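Side-chain contacts in reducing end xylose-releasing exo-oligoxylanase (Bacillus halodurans, PDB 1WU4), which hydrolyses xylooligosaccharides of three or more units, releasing xylose from the reducing end with inversion of anomeric configuration: residues G75-M78 with A79-D83; I271-D274 with A275-G279; A285-I288 with N289-A293; M369-S373 with G374-I378. The protein carries 1 engineered substitution. One frame throughout, in Å; residues are numbered along the deposited sequence.

Interaction 1: G75-M78 with A79-D83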
ATOM      1  N   GLY A  75      -3.772  -7.900   2.880  1.00  8.45           N
ATOM      2  CA  GLY A  75      -4.841  -8.885   2.875  1.00  9.65           C
ATOM      3  C   GLY A  75      -6.087  -8.403   3.583  1.00  8.63           C
ATOM      4  O   GLY A  75      -7.205  -8.631   3.122  1.00  9.92           O
ATOM      5  N   MET A  76      -5.900  -7.744   4.719  1.00  8.77           N
ATOM      6  CA  MET A  76      -7.027  -7.210   5.465  1.00  7.97           C
ATOM      7  C   MET A  76      -7.708  -6.111   4.650  1.00  9.18           C
ATOM      8  O   MET A  76      -8.932  -6.051   4.589  1.00  9.08           O
ATOM      9  CB  MET A  76      -6.557  -6.682   6.822  1.00  8.06           C
ATOM     10  CG  MET A  76      -6.306  -7.801   7.824  1.00  9.52           C
ATOM     11  SD  MET A  76      -5.370  -7.292   9.271  1.00  9.88           S
ATOM     12  CE  MET A  76      -6.471  -6.074   9.984  1.00 12.71           C
ATOM     13  N   MET A  77      -6.922  -5.252   4.008  1.00  9.12           N
ATOM     14  CA  MET A  77      -7.511  -4.192   3.196  1.00  9.20           C
ATOM     15  C   MET A  77      -8.301  -4.802   2.036  1.00  8.71           C
ATOM     16  O   MET A  77      -9.409  -4.362   1.727  1.00  9.41           O
ATOM     17  CB  MET A  77      -6.428  -3.254   2.657  1.00  8.91           C
ATOM     18  CG  MET A  77      -6.976  -2.088   1.832  1.00  9.71           C
ATOM     19  SD  MET A  77      -8.172  -1.063   2.719  1.00  9.04           S
ATOM     20  CE  MET A  77      -7.073   0.024   3.619  1.00 11.85           C
ATOM     21  N   MET A  78      -7.730  -5.815   1.393  1.00  8.28           N
ATOM     22  CA  MET A  78      -8.404  -6.478   0.283  1.00  9.43           C
ATOM     23  C   MET A  78      -9.709  -7.114   0.755  1.00  9.94           C
ATOM     24  O   MET A  78     -10.754  -6.972   0.113  1.00 10.42           O
ATOM     25  CB  MET A  78      -7.496  -7.557  -0.312  1.00 10.40           C
ATOM     26  CG  MET A  78      -6.231  -7.007  -0.954  1.00 11.50           C
ATOM     27  SD  MET A  78      -4.971  -8.276  -1.201  1.00 11.39           S
ATOM     28  CE  MET A  78      -3.694  -7.331  -2.055  1.00 14.08           C
ATOM     29  N   ALA A  79      -9.644  -7.818   1.882  1.00  9.55           N
ATOM     30  CA  ALA A  79     -10.819  -8.484   2.428  1.00 11.30           C
ATOM     31  C   ALA A  79     -11.957  -7.528   2.769  1.00  9.84           C
ATOM     32  O   ALA A  79     -13.117  -7.810   2.462  1.00 11.28           O
ATOM     33  CB  ALA A  79     -10.435  -9.303   3.657  1.00 10.16           C
ATOM     34  N   VAL A  80     -11.649  -6.398   3.400  1.00 10.03           N
ATOM     35  CA  VAL A  80     -12.718  -5.468   3.737  1.00  9.97           C
ATOM     36  C   VAL A  80     -13.289  -4.819   2.474  1.00  8.94           C
ATOM     37  O   VAL A  80     -14.488  -4.565   2.402  1.00 10.15           O
ATOM     38  CB  VAL A  80     -12.256  -4.395   4.766  1.00 10.37           C
ATOM     39  CG1 VAL A  80     -11.211  -3.474   4.163  1.00 10.57           C
ATOM     40  CG2 VAL A  80     -13.462  -3.617   5.269  1.00 12.29           C
ATOM     41  N   GLN A  81     -12.447  -4.573   1.472  1.00  9.84           N
ATOM     42  CA  GLN A  81     -12.937  -3.996   0.221  1.00  9.68           C
ATOM     43  C   GLN A  81     -13.881  -4.988  -0.466  1.00 10.31           C
ATOM     44  O   GLN A  81     -14.833  -4.591  -1.141  1.00 12.64           O
ATOM     45  CB  GLN A  81     -11.778  -3.674  -0.731  1.00  9.92           C
ATOM     46  CG  GLN A  81     -10.901  -2.495  -0.318  1.00  9.77           C
ATOM     47  CD  GLN A  81     -11.676  -1.196  -0.201  1.00  9.48           C
ATOM     48  OE1 GLN A  81     -12.707  -1.011  -0.852  1.00 10.36           O
ATOM     49  NE2 GLN A  81     -11.174  -0.279   0.620  1.00  9.84           N
ATOM     50  N   MET A  82     -13.615  -6.279  -0.278  1.00 10.14           N
ATOM     51  CA  MET A  82     -14.420  -7.339  -0.885  1.00 12.25           C
ATOM     52  C   MET A  82     -15.571  -7.811   0.003  1.00 12.06           C
ATOM     53  O   MET A  82     -16.298  -8.743  -0.350  1.00 13.71           O
ATOM     54  CB  MET A  82     -13.530  -8.535  -1.235  1.00 12.80           C
ATOM     55  CG  MET A  82     -12.482  -8.254  -2.300  1.00 17.34           C
ATOM     56  SD  MET A  82     -13.198  -7.828  -3.898  1.00 18.78           S
ATOM     57  CE  MET A  82     -13.887  -9.399  -4.382  1.00 22.20           C
ATOM     58  N   ASP A  83     -15.733  -7.168   1.154  1.00 13.04           N
ATOM     59  CA  ASP A  83     -16.791  -7.520   2.093  1.00 10.65           C
ATOM     60  C   ASP A  83     -16.687  -8.977   2.538  1.00 13.48           C
ATOM     61  O   ASP A  83     -17.672  -9.715   2.528  1.00 15.81           O
ATOM     62  CB  ASP A  83     -18.167  -7.251   1.468  1.00 14.08           C
ATOM     63  CG  ASP A  83     -19.283  -7.251   2.496  1.00 15.14           C
ATOM     64  OD1 ASP A  83     -19.024  -6.859   3.652  1.00 17.30           O
ATOM     65  OD2 ASP A  83     -20.424  -7.622   2.145  1.00 20.17           O
TER
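The side chains of M77 and Q81, one helical turn apart, run side by side in the same direction, and the sulfur SD of M77 lies 3.7 Å from NE2 of Q81. CG of M77 is anti to the backbone N (chi1 -178°), and the bend at chi2 carries SD toward Q81. The same sulfur meets V80, whose CG1 branch is 4.1 Å from M77 SD in an oblique crossing. This methyl occupies the position between its own backbone N and carbonyl carbon, and it also rests on the preceding turn, 3.2 Å from M77 O. CG of Q81 lies 3.1 Å from M77 O, so M77 is touched at both its sulfur and its backbone oxygen. Beneath the side chains run regular i to i+4 bonds, such as A79 N to G75 O at 2.9 Å. The last of them, M82 N to M78 O, is more bent, with an N-H...O angle of 139°. Just beyond, D83 takes positive phi and closes the helix with a Schellman motif, its N bonded to V80 O at 3.1 Å. The amide of Q81 is fixed from outside, NE2 giving a bond to K377 O and OE1 receiving one from W379 NE1. This is the C-terminal end of helix 69-81 in the (alpha/alpha)6 barrel, the helix that opens near E70, the probable proton donor. M76 packs on helix 85-99, M77 and V80 meet F139 of helix 127-144, and M78 lies against helix 358-372.

Interaction 2: I271-D274 with A275-G279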
ATOM      1  N   ILE A 271      -0.284   7.660  -5.680  1.00  8.70           N
ATOM      2  CA  ILE A 271      -0.659   8.945  -6.249  1.00  8.85           C
ATOM      3  C   ILE A 271      -1.997   8.807  -6.969  1.00 10.18           C
ATOM      4  O   ILE A 271      -2.845   9.695  -6.894  1.00  9.24           O
ATOM      5  CB  ILE A 271       0.436   9.448  -7.212  1.00  9.19           C
ATOM      6  CG1 ILE A 271       1.674   9.831  -6.398  1.00 10.62           C
ATOM      7  CG2 ILE A 271      -0.062  10.645  -8.020  1.00 11.11           C
ATOM      8  CD1 ILE A 271       2.877  10.208  -7.226  1.00 12.23           C
ATOM      9  N   GLY A 272      -2.191   7.682  -7.649  1.00  8.89           N
ATOM     10  CA  GLY A 272      -3.446   7.455  -8.339  1.00  9.09           C
ATOM     11  C   GLY A 272      -4.618   7.340  -7.380  1.00  9.81           C
ATOM     12  O   GLY A 272      -5.674   7.937  -7.607  1.00 10.70           O
ATOM     13  N   LEU A 273      -4.451   6.583  -6.300  1.00  9.99           N
ATOM     14  CA  LEU A 273      -5.545   6.419  -5.351  1.00  8.78           C
ATOM     15  C   LEU A 273      -5.859   7.718  -4.611  1.00  9.34           C
ATOM     16  O   LEU A 273      -7.026   8.029  -4.370  1.00  9.27           O
ATOM     17  CB  LEU A 273      -5.236   5.297  -4.352  1.00  9.73           C
ATOM     18  CG  LEU A 273      -6.430   4.884  -3.486  1.00  9.31           C
ATOM     19  CD1 LEU A 273      -7.577   4.403  -4.376  1.00 11.49           C
ATOM     20  CD2 LEU A 273      -6.012   3.781  -2.529  1.00 10.58           C
ATOM     21  N   ASP A 274      -4.826   8.475  -4.249  1.00 10.05           N
ATOM     22  CA  ASP A 274      -5.043   9.746  -3.560  1.00  9.90           C
ATOM     23  C   ASP A 274      -5.814  10.698  -4.478  1.00 10.61           C
ATOM     24  O   ASP A 274      -6.705  11.419  -4.026  1.00 11.01           O
ATOM     25  CB  ASP A 274      -3.699  10.365  -3.145  1.00  9.93           C
ATOM     26  CG  ASP A 274      -3.857  11.693  -2.410  1.00 13.83           C
ATOM     27  OD1 ASP A 274      -4.801  11.834  -1.610  1.00 13.05           O
ATOM     28  OD2 ASP A 274      -3.020  12.596  -2.621  1.00 22.97           O
ATOM     29  N   ALA A 275      -5.489  10.685  -5.768  1.00 10.64           N
ATOM     30  CA  ALA A 275      -6.173  11.552  -6.723  1.00 11.65           C
ATOM     31  C   ALA A 275      -7.646  11.178  -6.812  1.00 12.21           C
ATOM     32  O   ALA A 275      -8.516  12.049  -6.847  1.00 13.27           O
ATOM     33  CB  ALA A 275      -5.525  11.441  -8.096  1.00 12.42           C
ATOM     34  N   GLU A 276      -7.928   9.881  -6.844  1.00 10.39           N
ATOM     35  CA  GLU A 276      -9.307   9.414  -6.932  1.00 11.87           C
ATOM     36  C   GLU A 276     -10.109   9.742  -5.679  1.00 12.16           C
ATOM     37  O   GLU A 276     -11.241  10.219  -5.764  1.00 13.22           O
ATOM     38  CB  GLU A 276      -9.345   7.905  -7.177  1.00 10.86           C
ATOM     39  CG  GLU A 276     -10.751   7.311  -7.265  1.00 15.37           C
ATOM     40  CD  GLU A 276     -11.652   8.048  -8.241  1.00 15.35           C
ATOM     41  OE1 GLU A 276     -11.137   8.597  -9.238  1.00 16.77           O
ATOM     42  OE2 GLU A 276     -12.882   8.063  -8.021  1.00 15.99           O
ATOM     43  N   TRP A 277      -9.522   9.488  -4.514  1.00  9.62           N
ATOM     44  CA  TRP A 277     -10.202   9.744  -3.251  1.00 10.90           C
ATOM     45  C   TRP A 277     -10.335  11.217  -2.874  1.00 11.27           C
ATOM     46  O   TRP A 277     -11.420  11.673  -2.508  1.00 11.33           O
ATOM     47  CB  TRP A 277      -9.486   9.019  -2.109  1.00 10.18           C
ATOM     48  CG  TRP A 277      -9.737   7.539  -2.037  1.00  9.82           C
ATOM     49  CD1 TRP A 277     -10.431   6.767  -2.931  1.00  8.93           C
ATOM     50  CD2 TRP A 277      -9.283   6.653  -1.008  1.00  8.98           C
ATOM     51  NE1 TRP A 277     -10.434   5.452  -2.516  1.00 10.44           N
ATOM     52  CE2 TRP A 277      -9.736   5.357  -1.341  1.00  9.74           C
ATOM     53  CE3 TRP A 277      -8.535   6.829   0.165  1.00  8.24           C
ATOM     54  CZ2 TRP A 277      -9.462   4.240  -0.541  1.00 11.05           C
ATOM     55  CZ3 TRP A 277      -8.265   5.715   0.962  1.00  9.97           C
ATOM     56  CH2 TRP A 277      -8.727   4.440   0.602  1.00 12.08           C
ATOM     57  N   PHE A 278      -9.242  11.965  -2.960  1.00 10.63           N
ATOM     58  CA  PHE A 278      -9.283  13.362  -2.555  1.00 12.15           C
ATOM     59  C   PHE A 278      -9.156  14.426  -3.633  1.00 12.91           C
ATOM     60  O   PHE A 278      -9.065  15.616  -3.324  1.00 14.36           O
ATOM     61  CB  PHE A 278      -8.259  13.575  -1.442  1.00 12.51           C
ATOM     62  CG  PHE A 278      -8.659  12.924  -0.153  1.00 10.77           C
ATOM     63  CD1 PHE A 278      -9.588  13.535   0.684  1.00 11.49           C
ATOM     64  CD2 PHE A 278      -8.186  11.660   0.182  1.00 11.80           C
ATOM     65  CE1 PHE A 278     -10.046  12.895   1.829  1.00 12.46           C
ATOM     66  CE2 PHE A 278      -8.638  11.010   1.327  1.00 11.45           C
ATOM     67  CZ  PHE A 278      -9.570  11.626   2.153  1.00 12.96           C
ATOM     68  N   GLY A 279      -9.170  14.007  -4.892  1.00 13.56           N
ATOM     69  CA  GLY A 279      -9.093  14.964  -5.981  1.00 12.72           C
ATOM     70  C   GLY A 279      -7.779  15.021  -6.726  1.00 14.51           C
ATOM     71  O   GLY A 279      -6.703  14.833  -6.155  1.00 13.96           O
TER
HETATM   72  O   HOH W   1      -5.665  14.497  -3.571  1.00 16.01           O
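L273 and W277 are joined first through their backbones, W277 N giving a nearly straight bond to L273 O (2.9 Å, N-H...O angle 167°) near the C-terminal end of helix 265-278, one of the helices of the (alpha/alpha)6 barrel. The next bond along, F278 N to D274 O, is 2.8 Å long. D274 O also accepts a longer bond from a water, which donates to G279 O at 2.8 Å as well and so ties the last turn to the residue that leaves it. G279 leaves the helix with positive phi, a conformation that favours glycine. The carboxylate of D274 is held by a salt bridge from OD1 to R227 NH2. That oxygen also lies 3.8 Å from CD2 of F278 in an oblique approach, the carboxylate and ring planes standing 48° apart. On another side of the helix the packing is apolar. CG of L273 is anti to its backbone N (chi1 -169°), a setting that carries the isobutyl group over one face of the W277 indole. Its CD2 reaches the six-membered part, 4.0 Å from W277 CZ2. The indole is held on its polar side too, NE1 donating to F376 O, and L135 and F139 of helix 127-144 pack against it. L273 CG lies 4.0 Å above the indole plane, over its centre, and CD1 makes a CH-pi contact, 3.9 Å from the centroid of the five-membered ring of W277.

Interaction 3: A285-I288 with N289-A293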
ATOM      1  N   ALA A 285      -0.935  14.794 -11.891  1.00 11.38           N
ATOM      2  CA  ALA A 285      -1.138  14.453 -13.295  1.00 11.84           C
ATOM      3  C   ALA A 285       0.195  14.531 -14.034  1.00 12.02           C
ATOM      4  O   ALA A 285       0.535  13.652 -14.825  1.00 12.77           O
ATOM      5  CB  ALA A 285      -2.146  15.407 -13.927  1.00 12.86           C
ATOM      6  N   GLU A 286       0.958  15.585 -13.761  1.00 10.36           N
ATOM      7  CA  GLU A 286       2.250  15.762 -14.407  1.00 11.53           C
ATOM      8  C   GLU A 286       3.246  14.680 -13.993  1.00 10.24           C
ATOM      9  O   GLU A 286       4.051  14.226 -14.807  1.00 11.32           O
ATOM     10  CB  GLU A 286       2.800  17.154 -14.087  1.00 12.24           C
ATOM     11  CG  GLU A 286       2.011  18.273 -14.763  1.00 16.34           C
ATOM     12  CD  GLU A 286       2.306  19.648 -14.199  1.00 23.30           C
ATOM     13  OE1 GLU A 286       1.776  20.635 -14.749  1.00 29.47           O
ATOM     14  OE2 GLU A 286       3.057  19.746 -13.205  1.00 29.12           O
ATOM     15  N   GLU A 287       3.181  14.266 -12.731  1.00 10.73           N
ATOM     16  CA  GLU A 287       4.072  13.229 -12.216  1.00 10.99           C
ATOM     17  C   GLU A 287       3.786  11.887 -12.884  1.00  9.17           C
ATOM     18  O   GLU A 287       4.707  11.190 -13.312  1.00 10.28           O
ATOM     19  CB  GLU A 287       3.909  13.120 -10.695  1.00  9.89           C
ATOM     20  CG  GLU A 287       4.402  11.818 -10.060  1.00  9.18           C
ATOM     21  CD  GLU A 287       5.884  11.552 -10.251  1.00 12.15           C
ATOM     22  OE1 GLU A 287       6.658  12.498 -10.511  1.00 11.89           O
ATOM     23  OE2 GLU A 287       6.285  10.376 -10.123  1.00 12.00           O
ATOM     24  N   ILE A 288       2.509  11.530 -12.983  1.00 10.12           N
ATOM     25  CA  ILE A 288       2.145  10.271 -13.619  1.00  9.51           C
ATOM     26  C   ILE A 288       2.516  10.315 -15.102  1.00  9.62           C
ATOM     27  O   ILE A 288       2.987   9.322 -15.661  1.00 11.51           O
ATOM     28  CB  ILE A 288       0.640   9.967 -13.435  1.00  9.85           C
ATOM     29  CG1 ILE A 288       0.346   9.706 -11.948  1.00 10.30           C
ATOM     30  CG2 ILE A 288       0.236   8.767 -14.278  1.00  9.86           C
ATOM     31  CD1 ILE A 288       1.214   8.628 -11.311  1.00 13.20           C
ATOM     32  N   ASN A 289       2.330  11.468 -15.739  1.00 10.10           N
ATOM     33  CA  ASN A 289       2.692  11.580 -17.147  1.00  9.75           C
ATOM     34  C   ASN A 289       4.192  11.355 -17.324  1.00 10.36           C
ATOM     35  O   ASN A 289       4.616  10.762 -18.311  1.00 11.91           O
ATOM     36  CB  ASN A 289       2.302  12.948 -17.713  1.00  9.85           C
ATOM     37  CG  ASN A 289       0.807  13.100 -17.891  1.00 12.03           C
ATOM     38  OD1 ASN A 289       0.062  12.118 -17.864  1.00 11.18           O
ATOM     39  ND2 ASN A 289       0.360  14.334 -18.093  1.00 12.04           N
ATOM     40  N   LYS A 290       4.989  11.827 -16.367  1.00 12.37           N
ATOM     41  CA  LYS A 290       6.439  11.652 -16.430  1.00 11.59           C
ATOM     42  C   LYS A 290       6.823  10.176 -16.348  1.00  8.76           C
ATOM     43  O   LYS A 290       7.620   9.686 -17.155  1.00 10.82           O
ATOM     44  CB  LYS A 290       7.128  12.409 -15.289  1.00 12.46           C
ATOM     45  CG  LYS A 290       7.062  13.924 -15.388  1.00 15.11           C
ATOM     46  CD  LYS A 290       7.723  14.567 -14.177  1.00 14.94           C
ATOM     47  CE  LYS A 290       7.480  16.065 -14.150  1.00 17.00           C
ATOM     48  NZ  LYS A 290       8.036  16.695 -12.920  1.00 15.98           N
ATOM     49  N   ILE A 291       6.265   9.469 -15.368  1.00 10.29           N
ATOM     50  CA  ILE A 291       6.569   8.054 -15.198  1.00  9.78           C
ATOM     51  C   ILE A 291       6.135   7.253 -16.422  1.00  8.75           C
ATOM     52  O   ILE A 291       6.898   6.444 -16.950  1.00 10.49           O
ATOM     53  CB  ILE A 291       5.859   7.460 -13.964  1.00 11.55           C
ATOM     54  CG1 ILE A 291       6.324   8.166 -12.690  1.00 12.99           C
ATOM     55  CG2 ILE A 291       6.159   5.967 -13.871  1.00 12.68           C
ATOM     56  CD1 ILE A 291       5.614   7.677 -11.436  1.00 13.57           C
ATOM     57  N   GLN A 292       4.907   7.483 -16.872  1.00 10.86           N
ATOM     58  CA  GLN A 292       4.408   6.757 -18.029  1.00 10.02           C
ATOM     59  C   GLN A 292       5.208   7.102 -19.284  1.00 10.57           C
ATOM     60  O   GLN A 292       5.486   6.230 -20.106  1.00 11.84           O
ATOM     61  CB  GLN A 292       2.910   7.027 -18.209  1.00  9.74           C
ATOM     62  CG  GLN A 292       2.078   6.513 -17.028  1.00  9.41           C
ATOM     63  CD  GLN A 292       0.578   6.575 -17.269  1.00 10.99           C
ATOM     64  OE1 GLN A 292       0.098   7.333 -18.116  1.00 11.24           O
ATOM     65  NE2 GLN A 292      -0.173   5.787 -16.506  1.00  9.49           N
ATOM     66  N   ALA A 293       5.599   8.365 -19.427  1.00 10.87           N
ATOM     67  CA  ALA A 293       6.392   8.760 -20.584  1.00 11.47           C
ATOM     68  C   ALA A 293       7.721   8.004 -20.559  1.00 11.45           C
ATOM     69  O   ALA A 293       8.212   7.551 -21.595  1.00 13.27           O
ATOM     70  CB  ALA A 293       6.641  10.267 -20.568  1.00 13.56           C
TER
HETATM   71  O   HOH W   2       7.270  15.206 -10.589  1.00 16.32           O
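E287 sets its CG anti to the backbone N (chi1 161°) and bends at chi2, which carries the carboxylate forward to I291, four residues on, whose side chain it crosses obliquely. Its OE2 is only 3.1 Å from I291 CD1, a close approach of a carboxylate oxygen to a methyl. The other oxygen, OE1, takes a bond from a water at 2.8 Å, and that water in turn accepts one from K290 NZ at 2.9 Å. The two charged groups are therefore bridged by solvent rather than paired directly, the NZ of K290 being 5.0 Å from OE1 of E287. K290 reaches this point with an extended chain, and its NZ also bonds to P236 O. Elsewhere on the helix, I288 CG2 sits against the amide of Q292, 3.7 Å from CD, as the two chains cross. The amide's NE2 is satisfied by N327 O and S331 OG. Beneath them, the straight backbone bond Q292 N to I288 O measures 2.9 Å. These residues form the middle of helix 282-295 in the (alpha/alpha)6 barrel. I288 and E287 turn to I271 of the preceding helix 265-278, while N289 bonds to S334 in a loop and Q292 meets Y339.

Interaction 4: M369-S373 with G374-I378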
ATOM      1  N   MET A 369      -6.568  -3.626  -9.836  1.00  8.51           N
ATOM      2  CA  MET A 369      -7.820  -4.111 -10.407  1.00  8.56           C
ATOM      3  C   MET A 369      -8.990  -3.486  -9.652  1.00  9.22           C
ATOM      4  O   MET A 369      -9.994  -3.098 -10.250  1.00 10.25           O
ATOM      5  CB  MET A 369      -7.902  -5.636 -10.311  1.00 11.34           C
ATOM      6  CG  MET A 369      -8.838  -6.264 -11.333  1.00 24.05           C
ATOM      7  SD  MET A 369      -8.279  -5.989 -13.038  1.00 14.00           S
ATOM      8  CE  MET A 369      -7.375  -7.482 -13.346  1.00 26.32           C
ATOM      9  N   LEU A 370      -8.861  -3.384  -8.333  1.00  8.24           N
ATOM     10  CA  LEU A 370      -9.916  -2.788  -7.527  1.00  7.72           C
ATOM     11  C   LEU A 370     -10.032  -1.290  -7.809  1.00  8.55           C
ATOM     12  O   LEU A 370     -11.123  -0.784  -8.056  1.00 10.21           O
ATOM     13  CB  LEU A 370      -9.644  -3.007  -6.035  1.00 10.70           C
ATOM     14  CG  LEU A 370      -9.749  -4.446  -5.517  1.00 10.44           C
ATOM     15  CD1 LEU A 370      -9.291  -4.501  -4.069  1.00 12.55           C
ATOM     16  CD2 LEU A 370     -11.185  -4.941  -5.645  1.00 13.24           C
ATOM     17  N   ALA A 371      -8.905  -0.584  -7.785  1.00  8.92           N
ATOM     18  CA  ALA A 371      -8.921   0.857  -8.014  1.00  8.03           C
ATOM     19  C   ALA A 371      -9.386   1.266  -9.410  1.00  9.06           C
ATOM     20  O   ALA A 371     -10.202   2.180  -9.557  1.00 10.14           O
ATOM     21  CB  ALA A 371      -7.539   1.446  -7.730  1.00 10.25           C
ATOM     22  N   LEU A 372      -8.878   0.594 -10.435  1.00  8.57           N
ATOM     23  CA  LEU A 372      -9.252   0.943 -11.800  1.00  8.67           C
ATOM     24  C   LEU A 372     -10.693   0.600 -12.160  1.00  9.35           C
ATOM     25  O   LEU A 372     -11.223   1.114 -13.143  1.00 11.60           O
ATOM     26  CB  LEU A 372      -8.289   0.289 -12.790  1.00  9.93           C
ATOM     27  CG  LEU A 372      -6.873   0.876 -12.763  1.00  7.96           C
ATOM     28  CD1 LEU A 372      -5.922  -0.035 -13.517  1.00 10.98           C
ATOM     29  CD2 LEU A 372      -6.875   2.276 -13.371  1.00  8.87           C
ATOM     30  N   SER A 373     -11.327  -0.262 -11.368  1.00  8.81           N
ATOM     31  CA  SER A 373     -12.713  -0.649 -11.621  1.00  8.62           C
ATOM     32  C   SER A 373     -13.685   0.117 -10.721  1.00  9.26           C
ATOM     33  O   SER A 373     -14.895  -0.099 -10.784  1.00 11.23           O
ATOM     34  CB  SER A 373     -12.895  -2.155 -11.407  1.00  9.38           C
ATOM     35  OG  SER A 373     -12.689  -2.513 -10.052  1.00 10.46           O
ATOM     36  N   GLY A 374     -13.152   1.010  -9.889  1.00  9.80           N
ATOM     37  CA  GLY A 374     -13.988   1.789  -8.991  1.00 10.28           C
ATOM     38  C   GLY A 374     -14.415   1.028  -7.749  1.00 11.05           C
ATOM     39  O   GLY A 374     -15.442   1.343  -7.142  1.00 11.52           O
ATOM     40  N   ASN A 375     -13.621   0.035  -7.359  1.00 10.27           N
ATOM     41  CA  ASN A 375     -13.937  -0.780  -6.194  1.00 11.58           C
ATOM     42  C   ASN A 375     -12.980  -0.669  -5.010  1.00 10.96           C
ATOM     43  O   ASN A 375     -13.039  -1.485  -4.094  1.00 12.16           O
ATOM     44  CB  ASN A 375     -14.073  -2.245  -6.613  1.00 10.82           C
ATOM     45  CG  ASN A 375     -15.340  -2.504  -7.405  1.00 11.55           C
ATOM     46  OD1 ASN A 375     -16.446  -2.334  -6.896  1.00 13.82           O
ATOM     47  ND2 ASN A 375     -15.184  -2.910  -8.658  1.00 14.34           N
ATOM     48  N   PHE A 376     -12.084   0.313  -5.029  1.00  9.99           N
ATOM     49  CA  PHE A 376     -11.170   0.524  -3.904  1.00  8.90           C
ATOM     50  C   PHE A 376     -11.779   1.773  -3.275  1.00  9.85           C
ATOM     51  O   PHE A 376     -11.440   2.906  -3.632  1.00 10.20           O
ATOM     52  CB  PHE A 376      -9.744   0.770  -4.410  1.00  9.21           C
ATOM     53  CG  PHE A 376      -8.672   0.586  -3.360  1.00  8.88           C
ATOM     54  CD1 PHE A 376      -7.376   0.240  -3.735  1.00 10.00           C
ATOM     55  CD2 PHE A 376      -8.944   0.780  -2.006  1.00 10.06           C
ATOM     56  CE1 PHE A 376      -6.367   0.089  -2.784  1.00 10.74           C
ATOM     57  CE2 PHE A 376      -7.938   0.632  -1.044  1.00  9.70           C
ATOM     58  CZ  PHE A 376      -6.647   0.284  -1.437  1.00 11.09           C
ATOM     59  N   LYS A 377     -12.704   1.549  -2.348  1.00  9.43           N
ATOM     60  CA  LYS A 377     -13.447   2.634  -1.730  1.00  9.55           C
ATOM     61  C   LYS A 377     -13.125   2.998  -0.294  1.00 10.36           C
ATOM     62  O   LYS A 377     -12.422   2.286   0.420  1.00 10.38           O
ATOM     63  CB  LYS A 377     -14.945   2.320  -1.807  1.00 13.08           C
ATOM     64  CG  LYS A 377     -15.452   1.944  -3.190  1.00 11.73           C
ATOM     65  CD  LYS A 377     -16.944   1.636  -3.152  1.00 13.17           C
ATOM     66  CE  LYS A 377     -17.472   1.236  -4.521  1.00 14.76           C
ATOM     67  NZ  LYS A 377     -18.924   0.897  -4.473  1.00 20.93           N
ATOM     68  N   ILE A 378     -13.672   4.139   0.110  1.00 10.09           N
ATOM     69  CA  ILE A 378     -13.543   4.630   1.468  1.00  9.81           C
ATOM     70  C   ILE A 378     -14.835   4.162   2.128  1.00 10.84           C
ATOM     71  O   ILE A 378     -15.927   4.377   1.593  1.00 13.20           O
ATOM     72  CB  ILE A 378     -13.495   6.173   1.516  1.00  9.37           C
ATOM     73  CG1 ILE A 378     -12.258   6.678   0.771  1.00 11.28           C
ATOM     74  CG2 ILE A 378     -13.473   6.647   2.959  1.00 10.90           C
ATOM     75  CD1 ILE A 378     -12.209   8.190   0.614  1.00 11.31           C
TER
HETATM   76  O   HOH W   3     -11.822   2.751  -6.525  1.00 14.11           O
HETATM   77  O   HOH W   4     -16.963  -1.703 -11.199  1.00 28.47           O
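G374 and A371 meet where helix 358-372 ends: G374 N bonds to A371 O at 3.2 Å, with the donor well above the carbonyl plane. G374 takes positive phi, which favours glycine, at the turn of this Schellman motif. N375 follows and closes the motif, its backbone N giving a short bond to L370 O (2.7 Å). Its side chain folds back along the turn, CG being anti to the carbonyl carbon (chi1 -72°), and ND2 donates to S373 OG at 2.9 Å. That hydroxyl is placed between its own backbone N and carbonyl carbon, and it lies 2.8 Å from M369 O and 3.1 Å from L370 O. CB of N375 touches L370 CD2, the two side chains crossing at about a right angle. A water that donates to S373 O also accepts a weak bond from ND2. At F376 the contact becomes apolar. Its CB lies 4.0 Å from A371 CB and packs on L370 CB as well, while the ring goes beyond to F367 and L273 and its N gives a bond to a second water. K377 and I378 then lead away from the helix, I378 N meeting Y14 OH. The chemistry thus combines a backbone cap with side-chain bonds: L370 O is met by N375 N, A371 O by G374 N and S373 O by a water, and this polar cap lies directly next to the apolar contact of F376 CB with L370 and A371.

In the fold
Interactions 1 and 4 are buried, while 2 and 3 are only partly so, and interaction 3 lies farthest from the chain's centre. Interactions 1, 2 and 4 sit at helix ends, interaction 3 in mid-helix. The loop of interaction 4 links its two neighbours: Q81 NE2 of interaction 1 reaches K377 O, and W277 NE1 of interaction 2 reaches F376 O. Interactions 2 and 3, on consecutive helices, touch through I271 with E287 and I288. Chemistry follows place: sulfur and aliphatic groups in interaction 1, leucine-on-indole packing in interaction 2, water-bridged charges in interaction 3, and amide-hydroxyl bonding in interaction 4.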